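Local coordinates for protein activated BY transcription factor SSRB (PDB 2WNW) that is of unknown function but belongs to the family 30 O-glycosyl hydrolases, which join a TIM barrel to a beta sandwich, at residues Trp144-Phe149 with Asp204-Ser209; Val188-Val193 with Glu234-Asp239; Ser92-Leu97 with Ile329-Leu334; Gly49-Glu54 with Leu85-Ile90; Ala266-Thr271 with Phe292-Val297. One frame throughout, in Å; residues are numbered along the deposited sequence.

Contact 1. Residues Trp144-Phe149 with Asp204-Ser209; sequences WSPPAF and DSCLYS
W144, D204 and P146 carry this buried crossing of two loops at the rim of the TIM barrel, where the touching parts run 77° apart. CB of W144 meets CB of D204 at 3.6 Å, and the indole leads away, only its CD1 edge staying close, 3.4 Å from D204 O, which sits near the ring plane. The W144 carbonyl then closes on the backbone, its O being 3.1 Å from S205 CA. P146 comes in at the other end, its CD 3.6 Å from C206 SG; with SG anti to the backbone N (chi1 -173°), the sulfur is directed at the pyrrolidine. No hydrogen bond spans the two segments; packing makes the direct join, and K151 NZ bridges it by bonding both S145 OG and S205 O. S145 OG also bonds P146 O at 2.9 Å, on a lone pair in the carbonyl plane. The D204 carboxylate is held from outside, OD1 by S92 OG and OD2 by H343 NE2, while W144 NE1 bonds a glycerol. The crossing links the loops that follow strands 138-143 and 190-192: P146 and Y208 rest on W170 of helix 167-183, and W144 on R87 and P89 of strand 85-90.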
# COMPACT_ATOMS: atom_id res chain seq x y z
N TRP A 144 23.03 7.85 21.64
CA TRP A 144 23.19 6.42 21.46
C TRP A 144 23.41 5.87 22.88
O TRP A 144 23.09 4.72 23.17
CB TRP A 144 24.40 6.12 20.57
CG TRP A 144 24.05 5.87 19.11
CD1 TRP A 144 24.21 4.69 18.43
CD2 TRP A 144 23.52 6.81 18.17
NE1 TRP A 144 23.82 4.85 17.12
CE2 TRP A 144 23.39 6.13 16.93
CE3 TRP A 144 23.14 8.16 18.24
CZ2 TRP A 144 22.90 6.76 15.77
CZ3 TRP A 144 22.65 8.78 17.09
CH2 TRP A 144 22.54 8.08 15.87
N SER A 145 23.96 6.70 23.76
CA SER A 145 24.20 6.27 25.14
C SER A 145 24.62 7.37 26.10
O SER A 145 25.39 8.26 25.74
CB SER A 145 25.26 5.17 25.20
OG SER A 145 25.56 4.82 26.55
N PRO A 146 24.09 7.34 27.33
CA PRO A 146 24.44 8.34 28.36
C PRO A 146 25.86 7.98 28.79
O PRO A 146 26.39 6.94 28.38
CB PRO A 146 23.43 8.06 29.48
CG PRO A 146 22.25 7.47 28.75
CD PRO A 146 22.92 6.55 27.75
N PRO A 147 26.50 8.82 29.61
CA PRO A 147 27.87 8.52 30.06
C PRO A 147 27.87 7.17 30.78
O PRO A 147 26.85 6.79 31.37
CB PRO A 147 28.19 9.67 31.00
CG PRO A 147 27.35 10.81 30.47
CD PRO A 147 26.04 10.11 30.15
N ALA A 148 28.99 6.46 30.74
CA ALA A 148 29.09 5.15 31.37
C ALA A 148 28.67 5.10 32.84
O ALA A 148 27.88 4.23 33.23
CB ALA A 148 30.52 4.60 31.23
N PHE A 149 29.17 6.02 33.66
CA PHE A 149 28.83 6.01 35.08
C PHE A 149 27.36 6.24 35.39
O PHE A 149 26.92 6.00 36.52
CB PHE A 149 29.69 7.01 35.86
CG PHE A 149 29.31 8.46 35.65
CD1 PHE A 149 29.73 9.14 34.52
CD2 PHE A 149 28.56 9.13 36.61
CE1 PHE A 149 29.41 10.49 34.34
CE2 PHE A 149 28.23 10.48 36.44
CZ PHE A 149 28.66 11.16 35.30
N ASP A 204 27.81 1.76 21.22
CA ASP A 204 26.99 2.65 22.04
C ASP A 204 25.50 2.34 21.95
O ASP A 204 24.90 2.41 20.88
CB ASP A 204 27.24 4.10 21.63
CG ASP A 204 28.72 4.43 21.60
OD1 ASP A 204 29.21 5.08 22.55
OD2 ASP A 204 29.39 4.03 20.62
N SER A 205 24.90 2.02 23.09
CA SER A 205 23.48 1.69 23.15
C SER A 205 22.97 1.81 24.58
O SER A 205 23.74 1.79 25.53
CB SER A 205 23.26 0.27 22.62
OG SER A 205 24.15 -0.65 23.24
N CYS A 206 21.65 1.93 24.73
CA CYS A 206 21.04 2.07 26.05
C CYS A 206 19.57 1.69 25.92
O CYS A 206 18.89 2.13 25.00
CB CYS A 206 21.17 3.52 26.53
SG CYS A 206 20.63 3.80 28.23
N LEU A 207 19.08 0.87 26.86
CA LEU A 207 17.70 0.41 26.83
C LEU A 207 16.74 1.22 27.69
O LEU A 207 17.08 1.66 28.79
CB LEU A 207 17.62 -1.05 27.27
CG LEU A 207 18.47 -2.08 26.54
CD1 LEU A 207 18.32 -3.43 27.24
CD2 LEU A 207 18.04 -2.18 25.08
N TYR A 208 15.53 1.41 27.17
CA TYR A 208 14.45 2.12 27.86
C TYR A 208 13.17 1.37 27.54
O TYR A 208 12.98 0.94 26.40
CB TYR A 208 14.26 3.54 27.33
CG TYR A 208 15.31 4.56 27.67
CD1 TYR A 208 15.10 5.50 28.68
CD2 TYR A 208 16.48 4.66 26.91
CE1 TYR A 208 16.02 6.53 28.92
CE2 TYR A 208 17.40 5.67 27.14
CZ TYR A 208 17.16 6.60 28.14
OH TYR A 208 18.07 7.63 28.32
N SER A 209 12.30 1.20 28.52
CA SER A 209 11.02 0.56 28.27
C SER A 209 10.22 1.73 27.71
O SER A 209 10.66 2.88 27.80
CB SER A 209 10.37 0.10 29.58
OG SER A 209 10.12 1.22 30.42

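Contact 2. Residues Val188-Val193 with Glu234-Asp239; sequences VQALSV and EIYIWD
Two adjacent parallel strands of the eight-stranded TIM barrel, 190-192 and 234-239, pair here, their axes 4.6 Å apart at closest and 24° from parallel. The ladder alternates from side to side. E234 N donates to Q189 O at 3.0 Å, almost straight but from above the carbonyl plane. L191 N gives to E234 O at 2.9 Å and Y236 N to L191 O at 2.8 Å, both in the carbonyl plane. A last bond, V193 N to Y236 O, is weak at 3.3 Å. A190, S192, E234 and Y236 share one face of the sheet, and L191 and I235 the other. On the first face Y236 lies along the strands: its CE2 is 4.1 Å from A190 CB, L191 O sits at the ring edge, and its OH donates to E234 OE1 at 2.7 Å, which ties the phenol back to the first residue of its own strand. E234 also forms salt bridges, to K138 through OE1 and to K289 through OE2. At the far end S192 OG, set between backbone N and carbonyl carbon (chi1 73°), donates to D239 OD2 at 2.7 Å from 29° above the carboxylate plane. S192 OG has a second partner in S142 OG, and D239 OD2 one in R87 NH2, so the acid's negative charge is probably stabilised. V193 CG2 meets the CG2 atoms of I235 and I237. Strand 138-143 flanks A190 and S192, strand 264-268 flanks Y236 and D239, and helix 210-227 packs against V193, I235 and I237.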
# COMPACT_ATOMS: atom_id res chain seq x y z
N VAL A 188 19.21 23.41 17.15
CA VAL A 188 18.59 22.11 17.00
C VAL A 188 17.08 22.28 17.11
O VAL A 188 16.60 23.03 17.97
CB VAL A 188 19.10 21.14 18.10
CG1 VAL A 188 18.41 19.78 17.99
CG2 VAL A 188 20.61 20.99 17.97
N GLN A 189 16.33 21.61 16.24
CA GLN A 189 14.88 21.73 16.26
C GLN A 189 14.18 20.43 16.63
O GLN A 189 12.96 20.42 16.83
CB GLN A 189 14.37 22.22 14.91
CG GLN A 189 14.96 23.55 14.46
CD GLN A 189 14.33 24.05 13.18
OE1 GLN A 189 14.92 24.85 12.46
NE2 GLN A 189 13.12 23.59 12.89
N ALA A 190 14.93 19.34 16.71
CA ALA A 190 14.32 18.06 17.06
C ALA A 190 15.27 17.15 17.83
O ALA A 190 16.49 17.24 17.69
CB ALA A 190 13.86 17.35 15.79
N LEU A 191 14.67 16.28 18.64
CA LEU A 191 15.42 15.32 19.44
C LEU A 191 14.68 13.99 19.44
O LEU A 191 13.49 13.93 19.16
CB LEU A 191 15.49 15.78 20.90
CG LEU A 191 16.13 17.10 21.30
CD1 LEU A 191 15.76 17.42 22.74
CD2 LEU A 191 17.63 17.00 21.13
N SER A 192 15.41 12.92 19.74
CA SER A 192 14.78 11.63 19.93
C SER A 192 15.32 11.31 21.32
O SER A 192 16.39 11.80 21.69
CB SER A 192 15.21 10.59 18.88
OG SER A 192 16.53 10.12 19.08
N VAL A 193 14.58 10.55 22.11
CA VAL A 193 15.03 10.22 23.46
C VAL A 193 16.24 9.30 23.46
O VAL A 193 17.17 9.49 24.23
CB VAL A 193 13.90 9.53 24.27
CG1 VAL A 193 14.46 8.94 25.56
CG2 VAL A 193 12.81 10.55 24.59
N GLU A 234 10.92 19.70 18.84
CA GLU A 234 10.11 18.52 18.56
C GLU A 234 10.80 17.34 19.24
O GLU A 234 12.03 17.27 19.27
CB GLU A 234 10.02 18.22 17.06
CG GLU A 234 9.36 19.29 16.20
CD GLU A 234 9.08 18.80 14.79
OE1 GLU A 234 9.76 17.85 14.34
OE2 GLU A 234 8.18 19.36 14.13
N ILE A 235 10.02 16.42 19.79
CA ILE A 235 10.58 15.23 20.42
C ILE A 235 9.97 13.99 19.78
O ILE A 235 8.75 13.86 19.68
CB ILE A 235 10.32 15.20 21.94
CG1 ILE A 235 11.03 16.37 22.62
CG2 ILE A 235 10.82 13.88 22.52
CD1 ILE A 235 10.82 16.42 24.13
N TYR A 236 10.84 13.07 19.35
CA TYR A 236 10.41 11.82 18.73
C TYR A 236 10.79 10.64 19.62
O TYR A 236 11.78 10.70 20.35
CB TYR A 236 11.10 11.65 17.36
CG TYR A 236 10.64 12.62 16.30
CD1 TYR A 236 9.64 12.27 15.39
CD2 TYR A 236 11.18 13.90 16.23
CE1 TYR A 236 9.19 13.17 14.43
CE2 TYR A 236 10.74 14.81 15.28
CZ TYR A 236 9.75 14.45 14.39
OH TYR A 236 9.30 15.36 13.46
N ILE A 237 9.98 9.59 19.56
CA ILE A 237 10.25 8.38 20.32
C ILE A 237 10.39 7.20 19.35
O ILE A 237 10.23 7.38 18.13
CB ILE A 237 9.13 8.08 21.36
CG1 ILE A 237 7.77 7.99 20.67
CG2 ILE A 237 9.12 9.17 22.43
CD1 ILE A 237 6.65 7.56 21.61
N TRP A 238 10.67 6.02 19.89
CA TRP A 238 10.89 4.78 19.15
C TRP A 238 12.28 4.82 18.51
O TRP A 238 13.22 4.23 19.04
CB TRP A 238 9.82 4.53 18.07
CG TRP A 238 9.97 3.19 17.36
CD1 TRP A 238 9.99 2.97 16.01
CD2 TRP A 238 10.12 1.89 17.97
NE1 TRP A 238 10.14 1.63 15.74
CE2 TRP A 238 10.22 0.95 16.92
CE3 TRP A 238 10.18 1.44 19.30
CZ2 TRP A 238 10.38 -0.42 17.16
CZ3 TRP A 238 10.33 0.07 19.54
CH2 TRP A 238 10.43 -0.84 18.47
N ASP A 239 12.41 5.52 17.39
CA ASP A 239 13.70 5.66 16.70
C ASP A 239 14.31 4.27 16.49
O ASP A 239 15.48 4.03 16.78
CB ASP A 239 14.64 6.52 17.55
CG ASP A 239 15.69 7.26 16.72
OD1 ASP A 239 15.73 7.08 15.49
OD2 ASP A 239 16.48 8.02 17.32

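Contact 3. Residues Ser92-Leu97 with Ile329-Leu334; sequences SCDFSL and IDWNLL. With GOL (glycerol), chain F.
The F95 ring has the amide of N332 on one face, with ND2 3.2 Å above the plane and over the ring centre, and a glycerol oxygen, O1, at its edge. The same ND2 lies over a face of the W331 indole, offset toward the rim, while D94 OD1 stands at the indole edge. The nitrogen thus fills the corner between two rings whose planes stand 86° apart and whose centroids, with the five-membered ring taken for W331, are 5.1 Å apart. The setting is the mouth of the TIM barrel: the loop after strand 85-90 meets the segment just beyond strand 327-330, where the chain turns a corner at W331. F95 is the centre of an inverse gamma turn, which probably helps to point its ring at W331 and N332. C93 SG adds a sulfur-aromatic contact, 3.9 Å from W331 CH2. N332 OD1 is taken by T53 OG1, which sets the amide with its nitrogen toward the rings. The W144 and W331 rings meet, planes about 15° apart. Glycerol, probably from the crystallisation liquor, joins both segments and is also bound by E294, E196 and W144. W331 NE1 donates to glycerol O1 at 3.0 Å, and O1 gives a bond to D94 OD2 at 2.8 Å. D94 OD2 has further donors in N342 and N346, and D94 OD1 receives glycerol O2 at a very short 2.3 Å.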
# COMPACT_ATOMS: atom_id res chain seq x y z
N SER A 92 29.10 9.88 21.68
CA SER A 92 29.46 8.91 20.65
C SER A 92 28.44 7.88 20.17
O SER A 92 27.54 7.46 20.90
CB SER A 92 30.72 8.17 21.09
OG SER A 92 30.50 7.48 22.31
N CYS A 93 28.58 7.49 18.90
CA CYS A 93 27.77 6.45 18.28
C CYS A 93 28.83 5.51 17.72
O CYS A 93 30.02 5.76 17.91
CB CYS A 93 26.86 7.02 17.17
SG CYS A 93 27.67 7.67 15.70
N ASP A 94 28.44 4.43 17.04
CA ASP A 94 29.45 3.51 16.52
C ASP A 94 30.36 4.17 15.49
O ASP A 94 31.54 3.82 15.38
CB ASP A 94 28.80 2.24 15.94
CG ASP A 94 27.76 2.54 14.88
OD1 ASP A 94 26.95 3.47 15.09
OD2 ASP A 94 27.75 1.83 13.85
N PHE A 95 29.83 5.13 14.74
CA PHE A 95 30.65 5.82 13.76
C PHE A 95 31.42 6.97 14.42
O PHE A 95 31.17 8.15 14.16
CB PHE A 95 29.80 6.31 12.59
CG PHE A 95 29.54 5.25 11.56
CD1 PHE A 95 28.43 4.41 11.65
CD2 PHE A 95 30.47 5.03 10.55
CE1 PHE A 95 28.25 3.37 10.75
CE2 PHE A 95 30.30 3.99 9.64
CZ PHE A 95 29.18 3.15 9.74
N SER A 96 32.34 6.58 15.29
CA SER A 96 33.20 7.50 16.01
C SER A 96 34.56 6.83 16.12
O SER A 96 34.67 5.62 15.89
CB SER A 96 32.65 7.76 17.42
OG SER A 96 31.34 8.30 17.38
N LEU A 97 35.58 7.60 16.47
CA LEU A 97 36.92 7.04 16.61
C LEU A 97 36.95 6.16 17.86
O LEU A 97 37.84 5.33 18.04
CB LEU A 97 37.95 8.17 16.73
CG LEU A 97 38.04 9.11 15.53
CD1 LEU A 97 39.05 10.21 15.80
CD2 LEU A 97 38.43 8.32 14.28
N ILE A 329 15.81 11.00 6.53
CA ILE A 329 17.16 11.30 6.98
C ILE A 329 18.01 10.05 6.82
O ILE A 329 17.78 9.03 7.48
CB ILE A 329 17.22 11.74 8.45
CG1 ILE A 329 16.24 12.89 8.70
CG2 ILE A 329 18.64 12.22 8.77
CD1 ILE A 329 16.23 13.39 10.14
N ASP A 330 18.99 10.14 5.93
CA ASP A 330 19.92 9.06 5.65
C ASP A 330 20.90 8.99 6.83
O ASP A 330 20.93 9.89 7.67
CB ASP A 330 20.67 9.38 4.35
CG ASP A 330 21.70 8.33 3.97
OD1 ASP A 330 21.48 7.13 4.24
OD2 ASP A 330 22.73 8.72 3.38
N TRP A 331 21.66 7.91 6.91
CA TRP A 331 22.64 7.75 7.99
C TRP A 331 23.86 8.58 7.55
O TRP A 331 23.69 9.62 6.90
CB TRP A 331 22.98 6.27 8.15
CG TRP A 331 23.79 5.87 9.38
CD1 TRP A 331 24.45 4.68 9.55
CD2 TRP A 331 24.00 6.62 10.60
NE1 TRP A 331 25.06 4.65 10.79
CE2 TRP A 331 24.80 5.82 11.45
CE3 TRP A 331 23.59 7.88 11.05
CZ2 TRP A 331 25.20 6.24 12.72
CZ3 TRP A 331 23.99 8.31 12.32
CH2 TRP A 331 24.79 7.48 13.14
N ASN A 332 25.07 8.13 7.87
CA ASN A 332 26.29 8.88 7.50
C ASN A 332 26.26 9.53 6.12
O ASN A 332 26.05 8.86 5.11
CB ASN A 332 27.52 7.98 7.56
CG ASN A 332 27.71 7.33 8.91
OD1 ASN A 332 28.19 7.97 9.86
ND2 ASN A 332 27.34 6.06 9.00
N LEU A 333 26.48 10.84 6.07
CA LEU A 333 26.51 11.58 4.82
C LEU A 333 27.75 11.20 4.04
O LEU A 333 27.75 11.17 2.80
CB LEU A 333 26.63 13.08 5.08
CG LEU A 333 25.50 13.94 5.63
CD1 LEU A 333 26.08 15.23 6.19
CD2 LEU A 333 24.50 14.22 4.53
N LEU A 334 28.82 10.93 4.78
CA LEU A 334 30.12 10.65 4.21
C LEU A 334 30.94 9.69 5.05
O LEU A 334 30.84 9.70 6.27
CB LEU A 334 30.87 11.99 4.09
CG LEU A 334 32.38 12.01 3.91
CD1 LEU A 334 32.70 11.70 2.46
CD2 LEU A 334 32.93 13.39 4.30
C1 GOL F . 23.97 1.99 13.01
O1 GOL F . 25.29 2.18 12.50
C2 GOL F . 23.71 3.02 14.13
O2 GOL F . 24.67 2.93 15.12
C3 GOL F . 22.38 2.78 14.86
O3 GOL F . 21.25 2.83 14.06

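Contact 4. Residues Gly49-Glu54 with Leu85-Ile90; sequences GGSFTE and LARMPI
R87 starts with CG anti to the backbone N (chi1 180°) and stays extended to NE, carrying its guanidinium away from the backbone of G49-S51, to within one water of S51 OG, whereas F52 has CG anti to its carbonyl carbon (chi1 -60°), which lays the ring against A86 with CE1 of F52 3.3 Å from A86 CB. R87 lies in strand 85-90 and F52 just beyond strand 49-51, neighbouring parallel strands and the first pair of the TIM barrel, with the side chains of S51 and R87 on one face. The best backbone bond is F52 N to R87 O, nearly along the C=O axis; R87 N to G50 O is weak at 3.3 Å. At the start of the pair a water accepts from G50 N at 2.9 Å and donates to L85 O at 2.7 Å, bridging two atoms that do not bond each other directly. G49, without a side chain, brings CA to 3.2 Å from L85 O in a CA-H...O contact. A second water, lying in the guanidinium plane, ties S51 OG (2.6 Å, water donating) to R87 NH1 (2.8 Å, water accepting). S51 OG also bonds D330 O on the next strand. R87 has salt bridges to D239 and E294 and bonds to S142 and N195, so its buried charge is probably well compensated. Helix 124-133 packs on F52 and M88. F52 O is buried and has no hydrogen-bond partner in the model: P89 CD stands 3.0 Å from it and M88 CA makes a CA-H...O contact.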
# COMPACT_ATOMS: atom_id res chain seq x y z
N GLY A 49 17.60 14.67 4.06
CA GLY A 49 18.96 14.93 4.48
C GLY A 49 19.73 13.69 4.89
O GLY A 49 19.29 12.57 4.63
N GLY A 50 20.87 13.91 5.53
CA GLY A 50 21.72 12.83 5.98
C GLY A 50 22.26 13.11 7.37
O GLY A 50 21.90 14.12 7.99
N SER A 51 23.15 12.26 7.85
CA SER A 51 23.67 12.43 9.21
C SER A 51 25.12 12.85 9.36
O SER A 51 26.01 12.42 8.62
CB SER A 51 23.46 11.15 10.00
OG SER A 51 22.11 10.71 9.91
N PHE A 52 25.34 13.70 10.36
CA PHE A 52 26.67 14.18 10.71
C PHE A 52 27.11 13.31 11.88
O PHE A 52 26.43 13.27 12.91
CB PHE A 52 26.63 15.64 11.21
CG PHE A 52 26.08 16.62 10.22
CD1 PHE A 52 24.88 17.27 10.45
CD2 PHE A 52 26.80 16.94 9.07
CE1 PHE A 52 24.39 18.23 9.56
CE2 PHE A 52 26.33 17.90 8.17
CZ PHE A 52 25.12 18.54 8.42
N THR A 53 28.22 12.59 11.73
CA THR A 53 28.75 11.76 12.80
C THR A 53 30.22 12.12 12.95
O THR A 53 30.79 12.77 12.07
CB THR A 53 28.67 10.25 12.46
OG1 THR A 53 29.36 10.01 11.23
CG2 THR A 53 27.22 9.81 12.32
N GLU A 54 30.84 11.73 14.05
CA GLU A 54 32.25 12.02 14.24
C GLU A 54 33.02 11.41 13.07
O GLU A 54 33.98 12.00 12.57
CB GLU A 54 32.77 11.46 15.56
CG GLU A 54 34.30 11.41 15.63
CD GLU A 54 34.84 11.28 17.03
OE1 GLU A 54 35.02 12.33 17.69
OE2 GLU A 54 35.07 10.14 17.48
N LEU A 85 17.37 18.58 6.01
CA LEU A 85 17.30 17.91 7.31
C LEU A 85 18.64 17.27 7.63
O LEU A 85 19.48 17.08 6.75
CB LEU A 85 16.24 16.80 7.30
CG LEU A 85 14.77 17.10 7.04
CD1 LEU A 85 13.98 15.79 7.12
CD2 LEU A 85 14.25 18.09 8.08
N ALA A 86 18.83 16.92 8.90
CA ALA A 86 20.04 16.25 9.33
C ALA A 86 19.84 15.66 10.72
O ALA A 86 18.97 16.11 11.47
CB ALA A 86 21.22 17.22 9.35
N ARG A 87 20.62 14.64 11.03
CA ARG A 87 20.57 14.00 12.34
C ARG A 87 22.01 13.90 12.79
O ARG A 87 22.92 13.70 11.98
CB ARG A 87 19.93 12.61 12.25
CG ARG A 87 19.83 11.85 13.58
CD ARG A 87 18.70 10.83 13.53
NE ARG A 87 18.60 9.97 14.71
CZ ARG A 87 19.15 8.76 14.82
NH1 ARG A 87 19.85 8.24 13.81
NH2 ARG A 87 18.98 8.04 15.92
N MET A 88 22.23 14.06 14.09
CA MET A 88 23.58 13.99 14.65
C MET A 88 23.50 13.37 16.04
O MET A 88 22.47 13.43 16.70
CB MET A 88 24.20 15.38 14.70
CG MET A 88 23.32 16.44 15.36
SD MET A 88 23.86 18.08 14.86
CE MET A 88 22.78 19.12 15.86
N PRO A 89 24.60 12.76 16.50
CA PRO A 89 24.65 12.12 17.81
C PRO A 89 25.02 13.00 18.99
O PRO A 89 25.87 13.90 18.89
CB PRO A 89 25.67 11.01 17.60
CG PRO A 89 26.68 11.70 16.73
CD PRO A 89 25.81 12.43 15.71
N ILE A 90 24.36 12.73 20.12
CA ILE A 90 24.63 13.41 21.38
C ILE A 90 25.56 12.39 22.04
O ILE A 90 25.12 11.34 22.50
CB ILE A 90 23.33 13.60 22.21
CG1 ILE A 90 22.37 14.52 21.44
CG2 ILE A 90 23.66 14.18 23.59
CD1 ILE A 90 21.02 14.73 22.12
O HOH W 1 22.01 16.53 6.18
O HOH W 2 20.48 9.12 11.21

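Contact 5. Residues Ala266-Thr271 with Phe292-Val297; sequences AFHWYT and FSEGCV
E294 OE2 is gripped by two hydrogen bonds: Y270 OH donates to its anti lone pair at 2.6 Å, and O3 of a bound glycerol bonds it as well. The Y270 ring and the carboxylate are turned 67° apart, with the oxygen at the ring edge. Nearer the backbone, E294 CB lies over one face of the H268 imidazole, 3.8 Å from its centroid, and the carboxylate is tilted just 28° from that ring. S293 OG is at the imidazole edge; D239 OD1 bonds both S293 OG and H268 NE2, fixing how H268 is turned. The segments end adjacent parallel strands of a beta-alpha-beta unit in the TIM barrel, joined through helix 275-284, and S293 N donates to F267 O at 2.9 Å. F292 CA stands over the F267 ring. Beyond the strands W269 packs across the chain that follows E294: G295 CA sits over its five-membered ring, 3.7 Å from the centroid, and W269 NE1 gives C296 O a bond at 3.2 Å, with the oxygen in the indole plane but the donor 30° above the carbonyl plane. Y270 OH also lies 3.5 Å from C296 SG. W269 N and E294 O are buried here with no partner in the model. With Y270 on OE2 and the R87 guanidinium on OE1, E294 is probably held as a carboxylate, its negative charge stabilised, and oriented toward the pocket where the glycerol sits.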
# COMPACT_ATOMS: atom_id res chain seq x y z
N ALA A 266 10.08 8.24 15.28
CA ALA A 266 11.11 8.16 14.26
C ALA A 266 11.29 6.67 14.00
O ALA A 266 11.05 5.86 14.89
CB ALA A 266 12.40 8.77 14.77
N PHE A 267 11.70 6.30 12.80
CA PHE A 267 11.90 4.88 12.51
C PHE A 267 13.02 4.63 11.52
O PHE A 267 13.42 5.53 10.78
CB PHE A 267 10.60 4.23 12.02
CG PHE A 267 9.98 4.92 10.83
CD1 PHE A 267 8.98 5.86 11.00
CD2 PHE A 267 10.41 4.62 9.54
CE1 PHE A 267 8.40 6.50 9.90
CE2 PHE A 267 9.84 5.25 8.43
CZ PHE A 267 8.84 6.19 8.61
N HIS A 268 13.52 3.40 11.52
CA HIS A 268 14.61 2.98 10.65
C HIS A 268 14.09 1.88 9.72
O HIS A 268 12.93 1.47 9.83
CB HIS A 268 15.77 2.45 11.49
CG HIS A 268 16.25 3.40 12.55
ND1 HIS A 268 17.15 3.05 13.52
CD2 HIS A 268 15.94 4.70 12.78
CE1 HIS A 268 17.38 4.08 14.31
NE2 HIS A 268 16.65 5.10 13.88
N TRP A 269 14.94 1.38 8.82
CA TRP A 269 14.51 0.37 7.87
C TRP A 269 15.20 -0.99 7.97
O TRP A 269 15.03 -1.83 7.09
CB TRP A 269 14.69 0.89 6.43
CG TRP A 269 16.14 0.98 5.94
CD1 TRP A 269 17.22 0.26 6.39
CD2 TRP A 269 16.62 1.77 4.84
NE1 TRP A 269 18.33 0.55 5.64
CE2 TRP A 269 17.99 1.47 4.68
CE3 TRP A 269 16.02 2.69 3.97
CZ2 TRP A 269 18.78 2.06 3.68
CZ3 TRP A 269 16.80 3.28 2.97
CH2 TRP A 269 18.16 2.97 2.84
N TYR A 270 15.96 -1.21 9.03
CA TYR A 270 16.73 -2.44 9.15
C TYR A 270 16.01 -3.79 9.20
O TYR A 270 16.67 -4.83 9.08
CB TYR A 270 17.72 -2.31 10.30
CG TYR A 270 18.64 -1.10 10.13
CD1 TYR A 270 18.57 -0.01 11.00
CD2 TYR A 270 19.54 -1.04 9.07
CE1 TYR A 270 19.38 1.11 10.81
CE2 TYR A 270 20.36 0.08 8.88
CZ TYR A 270 20.27 1.15 9.75
OH TYR A 270 21.07 2.25 9.57
N THR A 271 14.69 -3.81 9.36
CA THR A 271 13.97 -5.08 9.37
C THR A 271 13.01 -5.21 8.17
O THR A 271 12.16 -6.10 8.14
CB THR A 271 13.16 -5.30 10.67
OG1 THR A 271 12.22 -4.23 10.85
CG2 THR A 271 14.11 -5.36 11.87
N PHE A 292 11.29 9.15 9.03
CA PHE A 292 12.28 8.12 8.74
C PHE A 292 13.58 8.78 9.18
O PHE A 292 14.03 9.75 8.56
CB PHE A 292 12.36 7.80 7.25
CG PHE A 292 13.49 6.87 6.90
CD1 PHE A 292 13.41 5.51 7.21
CD2 PHE A 292 14.66 7.36 6.34
CE1 PHE A 292 14.50 4.66 6.97
CE2 PHE A 292 15.75 6.52 6.10
CZ PHE A 292 15.66 5.16 6.42
N SER A 293 14.19 8.27 10.24
CA SER A 293 15.39 8.90 10.78
C SER A 293 16.75 8.27 10.49
O SER A 293 17.77 8.90 10.73
CB SER A 293 15.25 9.04 12.30
OG SER A 293 15.14 7.77 12.90
N GLU A 294 16.78 7.04 9.99
CA GLU A 294 18.06 6.42 9.71
C GLU A 294 17.99 5.13 8.91
O GLU A 294 17.12 4.29 9.11
CB GLU A 294 18.81 6.12 11.02
CG GLU A 294 20.25 5.68 10.80
CD GLU A 294 20.78 4.86 11.95
OE1 GLU A 294 20.77 5.35 13.10
OE2 GLU A 294 21.22 3.71 11.70
N GLY A 295 18.94 4.98 8.00
CA GLY A 295 19.03 3.80 7.17
C GLY A 295 20.34 3.84 6.41
O GLY A 295 20.88 4.92 6.16
N CYS A 296 20.87 2.67 6.08
CA CYS A 296 22.11 2.57 5.31
C CYS A 296 22.22 1.15 4.79
O CYS A 296 21.43 0.27 5.15
CB CYS A 296 23.33 2.91 6.19
SG CYS A 296 23.76 1.67 7.45
N VAL A 297 23.21 0.93 3.93
CA VAL A 297 23.45 -0.39 3.36
C VAL A 297 24.91 -0.74 3.65
O VAL A 297 25.74 0.15 3.83
CB VAL A 297 23.21 -0.41 1.82
CG1 VAL A 297 21.74 -0.14 1.52
CG2 VAL A 297 24.09 0.63 1.14

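In the fold
Contacts 2, 4 and 5 are strand pairs of one eight-stranded parallel barrel, while contact 1 joins two loops at its mouth and contact 3 a loop with the end of strand 327-330. Along the chain contact 4 closes first; contact 3 then spans residues 92 to 334 and encloses contacts 1, 2 and 5, of which 1 and 2 alternate their segments. Contacts 3 and 4 are closest, centres about 7 Å apart, and strands 327-330 and 48-51 close the barrel. The centres of contacts 1 and 5 are about 19 Å apart, though W144 touches E294. Contacts 2, 4 and 5 meet through R87, D239, H268 and E294, so strands distant in sequence supply one polar network beside the glycerol pocket.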